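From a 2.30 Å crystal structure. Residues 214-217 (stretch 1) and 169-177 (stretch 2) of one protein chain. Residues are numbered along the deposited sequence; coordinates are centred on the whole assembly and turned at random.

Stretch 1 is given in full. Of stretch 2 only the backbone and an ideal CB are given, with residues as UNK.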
# COMPACT_ATOMS: atom_id res chain seq x y z
N ARG A 214 -16.13 6.80 -11.85
CA ARG A 214 -16.17 7.73 -12.98
C ARG A 214 -15.65 7.11 -14.27
O ARG A 214 -15.95 7.60 -15.35
CB ARG A 214 -15.28 8.94 -12.73
CG ARG A 214 -15.56 9.79 -11.52
CD ARG A 214 -16.83 10.49 -11.63
NE ARG A 214 -16.76 11.77 -10.94
CZ ARG A 214 -16.91 12.97 -11.52
NH1 ARG A 214 -16.85 14.06 -10.76
NH2 ARG A 214 -17.14 13.08 -12.84
N HIS A 215 -14.83 6.08 -14.15
CA HIS A 215 -14.30 5.39 -15.33
C HIS A 215 -15.39 4.65 -16.11
O HIS A 215 -15.18 4.26 -17.24
CB HIS A 215 -13.18 4.40 -14.97
CG HIS A 215 -11.92 5.04 -14.48
ND1 HIS A 215 -11.14 5.85 -15.27
CD2 HIS A 215 -11.28 4.96 -13.28
CE1 HIS A 215 -10.07 6.25 -14.59
NE2 HIS A 215 -10.14 5.72 -13.38
N PHE A 216 -16.56 4.47 -15.48
CA PHE A 216 -17.67 3.69 -16.04
C PHE A 216 -18.77 4.57 -16.60
O PHE A 216 -18.96 5.69 -16.16
CB PHE A 216 -18.27 2.76 -14.98
CG PHE A 216 -17.24 2.00 -14.15
CD1 PHE A 216 -16.31 1.17 -14.75
CD2 PHE A 216 -17.25 2.08 -12.76
CE1 PHE A 216 -15.38 0.45 -13.99
CE2 PHE A 216 -16.35 1.36 -11.98
CZ PHE A 216 -15.40 0.55 -12.61
N VAL A 217 -19.51 4.03 -17.57
CA VAL A 217 -20.62 4.76 -18.19
C VAL A 217 -21.76 4.99 -17.20
O VAL A 217 -22.02 6.12 -16.80
CB VAL A 217 -21.17 4.04 -19.45
CG1 VAL A 217 -22.40 4.79 -20.01
CG2 VAL A 217 -20.08 3.89 -20.51
N UNK A 169 -22.13 -5.76 -22.48
CA UNK A 169 -23.48 -5.44 -22.13
C UNK A 169 -23.69 -3.91 -22.05
O UNK A 169 -24.75 -3.44 -21.64
CB UNK A 169 -23.84 -6.11 -20.80
N UNK A 170 -22.67 -3.14 -22.42
CA UNK A 170 -22.79 -1.68 -22.52
C UNK A 170 -22.56 -0.84 -21.27
O UNK A 170 -22.76 0.37 -21.30
CB UNK A 170 -24.19 -1.36 -23.03
N UNK A 171 -22.11 -1.46 -20.19
CA UNK A 171 -21.88 -0.76 -18.91
C UNK A 171 -20.56 0.00 -18.87
O UNK A 171 -20.44 1.00 -18.14
CB UNK A 171 -21.91 -1.76 -17.76
N UNK A 172 -19.59 -0.50 -19.63
CA UNK A 172 -18.28 0.09 -19.79
C UNK A 172 -18.13 0.44 -21.26
O UNK A 172 -18.65 -0.26 -22.13
CB UNK A 172 -17.17 -0.85 -19.31
N UNK A 173 -17.44 1.54 -21.57
CA UNK A 173 -17.34 1.96 -22.97
C UNK A 173 -16.33 1.08 -23.68
O UNK A 173 -15.35 0.65 -23.06
CB UNK A 173 -16.94 3.43 -23.08
N UNK A 174 -16.57 0.80 -24.96
CA UNK A 174 -15.67 -0.00 -25.80
C UNK A 174 -14.27 0.60 -25.81
O UNK A 174 -13.30 -0.08 -26.11
CB UNK A 174 -16.21 -0.10 -27.23
N UNK A 175 -14.19 1.87 -25.46
CA UNK A 175 -12.96 2.63 -25.30
C UNK A 175 -11.89 2.05 -24.35
O UNK A 175 -10.69 2.02 -24.68
CB UNK A 175 -13.33 4.03 -24.81
N UNK A 176 -12.32 1.61 -23.17
CA UNK A 176 -11.45 1.14 -22.09
C UNK A 176 -10.76 -0.20 -22.32
O UNK A 176 -11.36 -1.11 -22.90
CB UNK A 176 -12.27 1.04 -20.80
N UNK A 177 -9.51 -0.32 -21.86
CA UNK A 177 -8.84 -1.62 -21.82
C UNK A 177 -9.19 -2.34 -20.50
O UNK A 177 -8.87 -1.84 -19.41
CB UNK A 177 -7.33 -1.45 -21.96

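Position 169 lies beyond the reach of stretch 1, and its backbone sets no special demand; many side chains would do. It is Cys 169.

At position 170 the backbone decides. Phi and psi of 86° and 7° would jam a CB against the carbonyl O of position 169, which calls for glycine. The residue is Gly 170, and its own O lies 4.4 Å from Val 217 CB.

Position 171 meets stretch 1 through its main chain. Its O accepts a hydrogen bond from Val 217 N (3.2 Å, N-H...O angle 138°), a link that any residue could supply. The CA-to-CB bond points sideways, and no atom of stretch 1 comes within 5.5 Å of the ideal CB, so a polar or charged chain running outward is as plausible as a small one. Glu 171 is found; its end leads away, and OE1 is hydrogen-bonded elsewhere in the structure.

The CA of position 172 is 5.2 Å from that of Phe 216. Its CB points sideways, yet the ideal CB is 5.1 Å from Phe 216 CD1, leaving room for an apolar chain to extend to the aromatic ring; leucine, isoleucine or methionine would suit. Leu 172 fills the place. Its end comes nearer than its CB, setting CD2 3.8 Å from Phe 216 CD1, at the ring edge and near its plane, while the same methyl lies 3.7 Å from His 215 O.

At position 173 the ideal CB is 4.1 Å from Val 217 CG2, and that methyl offers only van der Waals contact. A small residue, such as alanine, serine or threonine, would fit. In Ser 173, CB packs 4.0 Å from Val 217 CG2.

Positions 174 and 175 have nothing of stretch 1 near their CB atoms and admit many residues; they are Ala 174 and Asp 175.

Position 176 points toward stretch 1 across a gap wide enough for a long or ring-bearing side chain, with the carbonyl of His 215 ahead. Histidine, glutamine or an aromatic could span it. His 176 does so: NE2 comes 3.0 Å from His 215 O, but the poor angle argues against a hydrogen bond. The imidazoles also approach, His 176 CE1 lying 4.3 Å from His 215 ND1.

Position 177, out of reach, immediately precedes a helix, where aspartate, asparagine, serine or threonine is favoured. Asp 177 is the N-cap, its OD1 capping a backbone N just past the stretch.

Stretch 2, residues 169-177: CGELSADHD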
# COMPACT_ATOMS: atom_id res chain seq x y z
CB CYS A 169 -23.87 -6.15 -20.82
SG CYS A 169 -23.32 -5.34 -19.28
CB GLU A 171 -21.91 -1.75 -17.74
CG GLU A 171 -23.30 -2.07 -17.20
CD GLU A 171 -23.25 -2.76 -15.84
OE1 GLU A 171 -22.39 -3.64 -15.67
OE2 GLU A 171 -24.06 -2.44 -14.96
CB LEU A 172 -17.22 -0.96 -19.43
CG LEU A 172 -16.02 -0.68 -18.53
CD1 LEU A 172 -14.89 -1.57 -18.95
CD2 LEU A 172 -15.56 0.78 -18.49
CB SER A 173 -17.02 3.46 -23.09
OG SER A 173 -15.63 3.74 -23.14
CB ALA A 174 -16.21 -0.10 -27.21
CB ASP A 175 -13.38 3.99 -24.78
CG ASP A 175 -12.54 5.08 -25.31
OD1 ASP A 175 -12.94 6.25 -25.15
OD2 ASP A 175 -11.49 4.77 -25.89
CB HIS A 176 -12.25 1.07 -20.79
CG HIS A 176 -12.53 2.41 -20.20
ND1 HIS A 176 -11.59 3.12 -19.49
CD2 HIS A 176 -13.64 3.19 -20.25
CE1 HIS A 176 -12.10 4.28 -19.12
NE2 HIS A 176 -13.34 4.35 -19.58
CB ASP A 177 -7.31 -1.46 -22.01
CG ASP A 177 -6.53 -2.80 -21.89
OD1 ASP A 177 -7.15 -3.89 -21.81
OD2 ASP A 177 -5.26 -2.78 -21.88
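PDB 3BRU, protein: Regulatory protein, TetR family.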